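Local coordinates for succinoglycan biosynthesis protein (Bacillus cereus ATCC 14579, PDB 2QGM), which probably acts as an erythromycin-esterase-like enzyme of the Ere family and is named for succinoglycan biosynthesis, although its substrate and reaction are not established, at residues A[100-105]-A[153-158]; A[119-124]-A[147-152]; A[166-171]-A[291-296]. All coordinates share one frame; numbering follows the deposited sequence.

Contact 1 of 3, residues A[100-105]-A[153-158]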
loop_
_atom_site.group_PDB
_atom_site.type_symbol
_atom_site.label_atom_id
_atom_site.label_comp_id
_atom_site.label_asym_id
_atom_site.label_seq_id
_atom_site.Cartn_x
_atom_site.Cartn_y
_atom_site.Cartn_z
ATOM N N LEU A 100 -9.074 10.718 -7.076
ATOM C CA LEU A 100 -9.675 10.566 -5.747
ATOM C C LEU A 100 -9.515 11.827 -4.902
ATOM O O LEU A 100 -10.432 12.233 -4.190
ATOM C CB LEU A 100 -9.040 9.387 -4.999
ATOM C CG LEU A 100 -9.337 7.984 -5.531
ATOM C CD1 LEU A 100 -8.704 6.963 -4.608
ATOM C CD2 LEU A 100 -10.837 7.755 -5.628
ATOM N N VAL A 101 -8.348 12.456 -4.980
ATOM C CA VAL A 101 -8.103 13.661 -4.194
ATOM C C VAL A 101 -8.900 14.864 -4.700
ATOM O O VAL A 101 -9.602 15.521 -3.929
ATOM C CB VAL A 101 -6.589 14.024 -4.176
ATOM C CG1 VAL A 101 -6.378 15.377 -3.525
ATOM C CG2 VAL A 101 -5.812 12.984 -3.399
ATOM N N THR A 102 -8.810 15.121 -5.999
ATOM C CA THR A 102 -9.476 16.262 -6.607
ATOM C C THR A 102 -10.983 16.155 -6.844
ATOM O O THR A 102 -11.681 17.172 -6.806
ATOM C CB THR A 102 -8.822 16.619 -7.952
ATOM O OG1 THR A 102 -8.978 15.521 -8.855
ATOM C CG2 THR A 102 -7.345 16.914 -7.775
ATOM N N GLU A 103 -11.489 14.952 -7.092
ATOM C CA GLU A 103 -12.919 14.771 -7.373
ATOM C C GLU A 103 -13.737 14.022 -6.311
ATOM O O GLU A 103 -14.968 14.113 -6.301
ATOM C CB GLU A 103 -13.091 14.046 -8.720
ATOM C CG GLU A 103 -12.536 14.787 -9.937
ATOM C CD GLU A 103 -13.151 16.166 -10.125
ATOM O OE1 GLU A 103 -14.359 16.321 -9.863
ATOM O OE2 GLU A 103 -12.430 17.092 -10.544
HETATM N N MSE A 104 -13.070 13.295 -5.417
HETATM C CA MSE A 104 -13.792 12.529 -4.410
HETATM C C MSE A 104 -13.446 12.810 -2.950
HETATM O O MSE A 104 -13.849 12.066 -2.055
HETATM C CB MSE A 104 -13.636 11.033 -4.705
HETATM C CG MSE A 104 -14.307 10.606 -5.998
HETATM SE SE MSE A 104 -14.354 8.698 -6.195
HETATM C CE MSE A 104 -15.617 8.298 -4.788
ATOM N N GLY A 105 -12.696 13.878 -2.711
ATOM C CA GLY A 105 -12.344 14.246 -1.351
ATOM C C GLY A 105 -11.452 13.312 -0.556
ATOM O O GLY A 105 -11.602 13.221 0.662
ATOM N N LYS A 153 2.896 17.679 -3.340
ATOM C CA LYS A 153 3.483 18.892 -2.779
ATOM C C LYS A 153 2.805 20.100 -3.448
ATOM O O LYS A 153 2.431 21.061 -2.774
ATOM C CB LYS A 153 4.991 18.920 -3.045
ATOM C CG LYS A 153 5.706 20.110 -2.432
ATOM C CD LYS A 153 7.155 20.214 -2.901
ATOM C CE LYS A 153 7.241 20.617 -4.365
ATOM N NZ LYS A 153 8.656 20.728 -4.837
ATOM N N ASP A 154 2.628 20.037 -4.768
ATOM C CA ASP A 154 1.981 21.136 -5.499
ATOM C C ASP A 154 0.549 21.347 -5.011
ATOM O O ASP A 154 0.130 22.481 -4.795
ATOM C CB ASP A 154 1.944 20.872 -7.010
ATOM C CG ASP A 154 3.321 20.858 -7.647
ATOM O OD1 ASP A 154 4.265 21.441 -7.068
ATOM O OD2 ASP A 154 3.451 20.270 -8.743
ATOM N N TYR A 155 -0.195 20.255 -4.846
ATOM C CA TYR A 155 -1.580 20.339 -4.387
ATOM C C TYR A 155 -1.617 21.038 -3.023
ATOM O O TYR A 155 -2.399 21.965 -2.811
ATOM C CB TYR A 155 -2.203 18.932 -4.286
ATOM C CG TYR A 155 -3.671 18.930 -3.867
ATOM C CD1 TYR A 155 -4.697 19.060 -4.808
ATOM C CD2 TYR A 155 -4.029 18.860 -2.520
ATOM C CE1 TYR A 155 -6.041 19.129 -4.409
ATOM C CE2 TYR A 155 -5.368 18.926 -2.114
ATOM C CZ TYR A 155 -6.365 19.061 -3.062
ATOM O OH TYR A 155 -7.679 19.136 -2.655
ATOM N N ASN A 156 -0.748 20.607 -2.111
ATOM C CA ASN A 156 -0.678 21.190 -0.774
ATOM C C ASN A 156 -0.174 22.630 -0.782
ATOM O O ASN A 156 -0.405 23.383 0.164
ATOM C CB ASN A 156 0.238 20.344 0.124
ATOM C CG ASN A 156 -0.440 19.087 0.636
ATOM O OD1 ASN A 156 0.192 18.248 1.282
ATOM N ND2 ASN A 156 -1.724 18.951 0.359
ATOM N N ALA A 157 0.515 23.010 -1.851
ATOM C CA ALA A 157 1.060 24.361 -1.965
ATOM C C ALA A 157 -0.004 25.370 -2.404
ATOM O O ALA A 157 0.190 26.582 -2.282
ATOM C CB ALA A 157 2.223 24.361 -2.950
ATOM N N ASP A 158 -1.121 24.874 -2.918
ATOM C CA ASP A 158 -2.204 25.757 -3.359
ATOM C C ASP A 158 -2.963 26.219 -2.117
ATOM O O ASP A 158 -3.672 25.431 -1.492
ATOM C CB ASP A 158 -3.145 25.003 -4.294
ATOM C CG ASP A 158 -4.268 25.874 -4.819
ATOM O OD1 ASP A 158 -4.400 27.032 -4.364
ATOM O OD2 ASP A 158 -5.024 25.400 -5.692
#

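Contact 2 of 3, residues A[119-124]-A[147-152]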
loop_
_atom_site.group_PDB
_atom_site.type_symbol
_atom_site.label_atom_id
_atom_site.label_comp_id
_atom_site.label_asym_id
_atom_site.label_seq_id
_atom_site.Cartn_x
_atom_site.Cartn_y
_atom_site.Cartn_z
ATOM N N LEU A 119 7.265 10.064 7.567
ATOM C CA LEU A 119 7.403 11.341 8.269
ATOM C C LEU A 119 8.145 12.352 7.385
ATOM O O LEU A 119 7.764 13.517 7.313
ATOM C CB LEU A 119 8.178 11.142 9.588
ATOM C CG LEU A 119 7.561 10.231 10.660
ATOM C CD1 LEU A 119 8.464 10.173 11.898
ATOM C CD2 LEU A 119 6.184 10.753 11.049
ATOM N N LYS A 120 9.195 11.890 6.707
ATOM C CA LYS A 120 9.989 12.750 5.842
ATOM C C LYS A 120 9.249 13.089 4.557
ATOM O O LYS A 120 9.358 14.208 4.052
ATOM C CB LYS A 120 11.334 12.091 5.508
ATOM C CG LYS A 120 12.170 11.725 6.728
ATOM C CD LYS A 120 13.440 10.981 6.330
ATOM C CE LYS A 120 14.148 10.372 7.541
ATOM N NZ LYS A 120 14.435 11.377 8.601
ATOM N N LEU A 121 8.509 12.128 4.017
ATOM C CA LEU A 121 7.755 12.384 2.789
ATOM C C LEU A 121 6.618 13.342 3.103
ATOM O O LEU A 121 6.273 14.195 2.280
ATOM C CB LEU A 121 7.211 11.076 2.206
ATOM C CG LEU A 121 8.278 10.312 1.413
ATOM C CD1 LEU A 121 7.895 8.844 1.274
ATOM C CD2 LEU A 121 8.454 10.970 0.057
ATOM N N ASN A 122 6.040 13.217 4.293
ATOM C CA ASN A 122 4.950 14.110 4.649
ATOM C C ASN A 122 5.516 15.512 4.801
ATOM O O ASN A 122 4.913 16.478 4.352
ATOM C CB ASN A 122 4.244 13.674 5.937
ATOM C CG ASN A 122 2.866 14.301 6.077
ATOM O OD1 ASN A 122 2.220 14.625 5.079
ATOM N ND2 ASN A 122 2.403 14.460 7.313
ATOM N N GLU A 123 6.692 15.629 5.410
ATOM C CA GLU A 123 7.303 16.943 5.572
ATOM C C GLU A 123 7.573 17.525 4.189
ATOM O O GLU A 123 7.398 18.724 3.970
ATOM C CB GLU A 123 8.613 16.839 6.357
ATOM C CG GLU A 123 9.230 18.190 6.684
ATOM C CD GLU A 123 10.488 18.072 7.524
ATOM O OE1 GLU A 123 10.483 17.275 8.485
ATOM O OE2 GLU A 123 11.482 18.773 7.222
ATOM N N TYR A 124 7.989 16.674 3.255
ATOM C CA TYR A 124 8.254 17.121 1.892
ATOM C C TYR A 124 7.003 17.689 1.224
ATOM O O TYR A 124 7.045 18.772 0.623
ATOM C CB TYR A 124 8.771 15.979 1.016
ATOM C CG TYR A 124 9.051 16.445 -0.398
ATOM C CD1 TYR A 124 10.167 17.219 -0.680
ATOM C CD2 TYR A 124 8.148 16.195 -1.432
ATOM C CE1 TYR A 124 10.387 17.736 -1.949
ATOM C CE2 TYR A 124 8.355 16.716 -2.713
ATOM C CZ TYR A 124 9.485 17.488 -2.961
ATOM O OH TYR A 124 9.732 18.014 -4.212
ATOM N N ALA A 147 7.084 11.574 -9.397
ATOM C CA ALA A 147 6.251 12.556 -10.082
ATOM C C ALA A 147 4.967 12.762 -9.287
ATOM O O ALA A 147 4.459 13.876 -9.205
ATOM C CB ALA A 147 5.922 12.086 -11.493
HETATM N N MSE A 148 4.450 11.690 -8.690
HETATM C CA MSE A 148 3.228 11.787 -7.893
HETATM C C MSE A 148 3.499 12.554 -6.608
HETATM O O MSE A 148 2.713 13.410 -6.222
HETATM C CB MSE A 148 2.679 10.397 -7.564
HETATM C CG MSE A 148 1.502 10.381 -6.589
HETATM SE SE MSE A 148 0.942 8.582 -6.225
HETATM C CE MSE A 148 2.489 7.953 -5.259
ATOM N N ILE A 149 4.621 12.259 -5.958
ATOM C CA ILE A 149 4.963 12.939 -4.726
ATOM C C ILE A 149 5.090 14.442 -4.973
ATOM O O ILE A 149 4.685 15.252 -4.141
ATOM C CB ILE A 149 6.268 12.369 -4.141
ATOM C CG1 ILE A 149 6.060 10.892 -3.809
ATOM C CG2 ILE A 149 6.698 13.170 -2.914
ATOM C CD1 ILE A 149 7.290 10.167 -3.317
ATOM N N GLU A 150 5.633 14.816 -6.124
ATOM C CA GLU A 150 5.769 16.229 -6.448
ATOM C C GLU A 150 4.393 16.867 -6.632
ATOM O O GLU A 150 4.161 17.988 -6.186
ATOM C CB GLU A 150 6.620 16.405 -7.701
ATOM C CG GLU A 150 8.057 15.968 -7.477
ATOM C CD GLU A 150 8.887 16.060 -8.731
ATOM O OE1 GLU A 150 8.407 15.587 -9.783
ATOM O OE2 GLU A 150 10.014 16.594 -8.666
ATOM N N TRP A 151 3.479 16.149 -7.277
ATOM C CA TRP A 151 2.130 16.670 -7.456
ATOM C C TRP A 151 1.476 16.905 -6.095
ATOM O O TRP A 151 0.786 17.902 -5.878
ATOM C CB TRP A 151 1.260 15.697 -8.253
ATOM C CG TRP A 151 -0.181 16.079 -8.177
ATOM C CD1 TRP A 151 -0.777 17.136 -8.790
ATOM C CD2 TRP A 151 -1.178 15.492 -7.326
ATOM N NE1 TRP A 151 -2.081 17.256 -8.372
ATOM C CE2 TRP A 151 -2.352 16.259 -7.472
ATOM C CE3 TRP A 151 -1.190 14.396 -6.452
ATOM C CZ2 TRP A 151 -3.529 15.969 -6.773
ATOM C CZ3 TRP A 151 -2.364 14.108 -5.757
ATOM C CH2 TRP A 151 -3.513 14.894 -5.924
HETATM N N MSE A 152 1.684 15.974 -5.173
HETATM C CA MSE A 152 1.108 16.103 -3.835
HETATM C C MSE A 152 1.605 17.393 -3.173
HETATM O O MSE A 152 0.837 18.119 -2.531
HETATM C CB MSE A 152 1.484 14.889 -2.978
HETATM C CG MSE A 152 0.889 13.580 -3.475
HETATM SE SE MSE A 152 1.276 12.104 -2.307
HETATM C CE MSE A 152 -0.022 10.854 -3.029
#

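Contact 3 of 3, residues A[166-171]-A[291-296]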
loop_
_atom_site.group_PDB
_atom_site.type_symbol
_atom_site.label_atom_id
_atom_site.label_comp_id
_atom_site.label_asym_id
_atom_site.label_seq_id
_atom_site.Cartn_x
_atom_site.Cartn_y
_atom_site.Cartn_z
ATOM N N GLN A 166 -2.251 14.204 3.583
ATOM C CA GLN A 166 -1.329 13.742 4.610
ATOM C C GLN A 166 -0.655 12.490 4.060
ATOM O O GLN A 166 -1.316 11.617 3.496
ATOM C CB GLN A 166 -2.091 13.397 5.898
ATOM C CG GLN A 166 -2.762 14.595 6.576
ATOM C CD GLN A 166 -1.766 15.645 7.028
ATOM O OE1 GLN A 166 -0.750 15.328 7.652
ATOM N NE2 GLN A 166 -2.057 16.908 6.731
ATOM N N PHE A 167 0.662 12.409 4.200
ATOM C CA PHE A 167 1.382 11.231 3.739
ATOM C C PHE A 167 1.687 10.405 4.980
ATOM O O PHE A 167 2.253 10.928 5.949
ATOM C CB PHE A 167 2.690 11.630 3.050
ATOM C CG PHE A 167 3.340 10.499 2.308
ATOM C CD1 PHE A 167 3.860 9.400 2.996
ATOM C CD2 PHE A 167 3.389 10.504 0.922
ATOM C CE1 PHE A 167 4.413 8.321 2.302
ATOM C CE2 PHE A 167 3.939 9.434 0.219
ATOM C CZ PHE A 167 4.452 8.337 0.906
ATOM N N ILE A 168 1.293 9.134 4.956
ATOM C CA ILE A 168 1.521 8.236 6.083
ATOM C C ILE A 168 2.303 7.003 5.628
ATOM O O ILE A 168 1.928 6.355 4.648
ATOM C CB ILE A 168 0.180 7.736 6.699
ATOM C CG1 ILE A 168 -0.685 8.911 7.144
ATOM C CG2 ILE A 168 0.454 6.789 7.851
ATOM C CD1 ILE A 168 -1.685 9.346 6.104
ATOM N N GLY A 169 3.385 6.692 6.338
ATOM C CA GLY A 169 4.174 5.508 6.027
ATOM C C GLY A 169 3.642 4.399 6.919
ATOM O O GLY A 169 3.866 4.409 8.128
ATOM N N LEU A 170 2.926 3.450 6.326
ATOM C CA LEU A 170 2.302 2.355 7.072
ATOM C C LEU A 170 3.223 1.283 7.629
ATOM O O LEU A 170 2.935 0.702 8.679
ATOM C CB LEU A 170 1.292 1.632 6.182
ATOM C CG LEU A 170 0.135 2.393 5.543
ATOM C CD1 LEU A 170 -0.548 1.475 4.535
ATOM C CD2 LEU A 170 -0.840 2.855 6.609
ATOM N N ASP A 171 4.305 1.018 6.907
ATOM C CA ASP A 171 5.238 -0.051 7.249
ATOM C C ASP A 171 6.166 0.106 8.438
ATOM O O ASP A 171 6.421 1.208 8.937
ATOM C CB ASP A 171 6.072 -0.427 6.019
ATOM C CG ASP A 171 6.049 -1.924 5.732
ATOM O OD1 ASP A 171 5.979 -2.715 6.694
ATOM O OD2 ASP A 171 6.112 -2.307 4.544
HETATM N N MSE A 291 -6.130 2.949 9.510
HETATM C CA MSE A 291 -7.292 3.405 10.257
HETATM C C MSE A 291 -6.933 4.536 11.205
HETATM O O MSE A 291 -7.757 5.404 11.472
HETATM C CB MSE A 291 -7.928 2.226 11.000
HETATM C CG MSE A 291 -8.620 1.292 10.012
HETATM SE SE MSE A 291 -9.522 -0.244 10.761
HETATM C CE MSE A 291 -10.842 0.675 11.841
ATOM N N TRP A 292 -5.703 4.542 11.708
ATOM C CA TRP A 292 -5.293 5.620 12.592
ATOM C C TRP A 292 -5.327 6.931 11.797
ATOM O O TRP A 292 -5.728 7.971 12.305
ATOM C CB TRP A 292 -3.877 5.389 13.126
ATOM C CG TRP A 292 -3.283 6.624 13.728
ATOM C CD1 TRP A 292 -3.481 7.104 14.992
ATOM C CD2 TRP A 292 -2.440 7.569 13.065
ATOM N NE1 TRP A 292 -2.810 8.294 15.155
ATOM C CE2 TRP A 292 -2.162 8.605 13.980
ATOM C CE3 TRP A 292 -1.890 7.646 11.776
ATOM C CZ2 TRP A 292 -1.362 9.708 13.655
ATOM C CZ3 TRP A 292 -1.094 8.739 11.449
ATOM C CH2 TRP A 292 -0.838 9.755 12.388
ATOM N N ALA A 293 -4.906 6.868 10.540
ATOM C CA ALA A 293 -4.880 8.050 9.704
ATOM C C ALA A 293 -6.285 8.606 9.491
ATOM O O ALA A 293 -6.503 9.820 9.561
ATOM C CB ALA A 293 -4.240 7.731 8.363
ATOM N N GLN A 294 -7.232 7.715 9.223
ATOM C CA GLN A 294 -8.611 8.116 8.979
ATOM C C GLN A 294 -9.250 8.729 10.219
ATOM O O GLN A 294 -9.865 9.790 10.150
ATOM C CB GLN A 294 -9.440 6.912 8.538
ATOM C CG GLN A 294 -10.914 7.209 8.320
ATOM C CD GLN A 294 -11.156 8.266 7.258
ATOM O OE1 GLN A 294 -10.444 8.338 6.255
ATOM N NE2 GLN A 294 -12.173 9.088 7.473
ATOM N N GLU A 295 -9.094 8.066 11.358
ATOM C CA GLU A 295 -9.702 8.565 12.582
ATOM C C GLU A 295 -9.056 9.831 13.123
ATOM O O GLU A 295 -9.695 10.601 13.835
ATOM C CB GLU A 295 -9.690 7.487 13.668
ATOM C CG GLU A 295 -8.320 7.016 14.089
ATOM C CD GLU A 295 -8.371 6.014 15.236
ATOM O OE1 GLU A 295 -8.666 6.428 16.379
ATOM O OE2 GLU A 295 -8.129 4.816 14.985
ATOM N N THR A 296 -7.797 10.060 12.771
ATOM C CA THR A 296 -7.087 11.236 13.256
ATOM C C THR A 296 -7.264 12.474 12.394
ATOM O O THR A 296 -7.493 13.569 12.908
ATOM C CB THR A 296 -5.582 10.946 13.384
ATOM O OG1 THR A 296 -5.391 9.809 14.234
ATOM C CG2 THR A 296 -4.859 12.149 13.986
#

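Contact 1 of 3, residues A[100-105]-A[153-158]
Val101 and Tyr155 carry most of this contact, through a methyl set over a ring. The evidence is geometric: Val101 CG1 lies 3.9 Å from the centroid of the Tyr155 ring and only 17° off its normal, which qualifies as a CH-pi contact over the face. The methyl is displaced toward the phenolic rim, so its shortest approach is from Val101 CG1 to Tyr155 CZ at 3.7 Å, with Tyr155 CE1 at 3.9 Å from the same methyl carbon. The side chains arrive from opposite directions. Tyr155 carries its CG anti to the backbone N (chi1 -178°), which extends the ring across the gap to the other helix; Val101 likewise places CG1 anti to its own N and presents that branch to the ring.

Thr102 contributes less. Its CG2 methyl reaches Tyr155 CE1 at 4.2 Å along an oblique line, while its OG1 is hydrogen-bonded to the backbone O of Lys98, one turn back. No hydrogen bond joins the two segments, and the CA atoms of Thr102 and Tyr155, the nearest pair, remain 9.2 Å apart; the tyrosine ring spans that separation. Only about 115 Å² is buried in all. Val101 is buried and also touches Met302 of strand 301-304, whereas Thr102 and Tyr155 are partly exposed, so the contact runs from the interior toward solvent. It is plain helix-helix packing between the C-terminal ends of helices 87-104 and 143-157, each of which precedes a parallel strand of the central alpha/beta sheet.

Contact 2 of 3, residues A[119-124]-A[147-152]
Ile149 meets two side chains of the 119-124 segment. Its CD1 lies 3.7 Å from Leu121 CD2; its CG2 lies 3.7 Å from Tyr124 CD2 and 3.9 Å from Tyr124 CE2 and, more loosely, 4.1 Å from Leu121 CD2. Torsions explain much of this: Ile149 CG1 is anti to the carbonyl carbon (chi1 -62°) and leads CD1 to the leucine, while CG2, anti to the backbone N, is left facing chiefly the tyrosine. Both partners cross the isoleucine at about a right angle. The methyl approaches the Tyr124 ring obliquely, in an apolar contact.

This is the tight part, made by three buried residues. The loose part lies at the phenol end, where Tyr124 OH comes no nearer to Glu150 than 4.2 Å, measured to CG; Glu150 is partly exposed and meets the tyrosine with the aliphatic part of its chain. The hydroxyl finds its polar partner in the residue that follows the 147-152 segment, Lys153, whose NZ is hydrogen-bonded to it, and no hydrogen bond links the two segments themselves.

The short helix axes approach to 10.3 Å at 53° between their N-to-C directions, which is wide enough for side chains to fill the interface without close backbone contact. Leu136, from the loop connecting the helices, touches both Leu121 and Ile149. Helix 143-157 also packs on helix 87-104, where Met152 meets Val97, and on strand 108-111, where Met148 and Met152 meet Phe109; helix 115-127 has helix 253-269 beside it, through Leu119 and Trp255.

Contact 3 of 3, residues A[166-171]-A[291-296]
Trp292 O is gripped twice by the same residue one turn ahead, and the indole of Trp292 touches Ile168 across the contact. The carbonyl accepts the helical bond from Thr296 N at 3.0 Å and a shorter one from Thr296 OG1 at 2.7 Å. The hydroxyl approaches at a C=O...O angle of 147° and is tilted 29° from the carbonyl plane; the two donors sit on opposite faces of that plane. The contact itself is alpha/beta packing of helix 276-297 on strand 166-171, an outermost strand of the mixed central sheet, which pairs in parallel with strand 108-111. Thr296 OG1 also lies 3.1 Å above the plane of the Trp292 ring, offset toward its rim, so the same hydroxyl that bonds to the carbonyl also sits over the indole.

Across the interface everything is apolar. The CA atoms of Ile168 and Ala293 come within 7.4 Å, the nearest such pair, and the small alanine side chain permits that proximity. Trp292 reaches the strand with the six-membered end of its indole: Ile168 CG1 lies at the ring edge, near its plane, 4.3 Å from Trp292 CZ3. The indole also makes edge-to-face contacts with Trp255 and Phe297.

Toward the end of the strand, helix 276-297 is also bound by polar contacts from outside the 291-296 segment: Leu170 O is hydrogen-bonded to His289 ND1 and Asp171 OD1 to His282 NE2. At the centre, Ile168 has a chi2 of 94°, some 30° beyond the usual staggered value, and this turn leaves Ile168 CD1 at 3.8 Å and Ile168 CG1 at 3.9 Å from Ala293 CB.

How the contacts relate
Contacts 1 and 2 share helix 143-157 and lie 12 Å apart between centres; the helices meeting it, 87-104 and 115-127, differ. They touch through Trp151, whose CH2 lies 3.6 Å from Val101 CB. Contact 3 is about 14 Å from contact 2 and 17 Å from contact 1, centre to centre. It joins contact 2 through Asn122, whose OD1 is 2.8 Å from Phe167 N and probably hydrogen-bonded to it, and through Leu121 CD1, 3.5 Å from Phe167 CZ. Alternate residues of strand 166-171 therefore face different layers: Phe167 meets the helices of contact 2, Ile168 helix 276-297. Each contact, as described, is made of protein side chains.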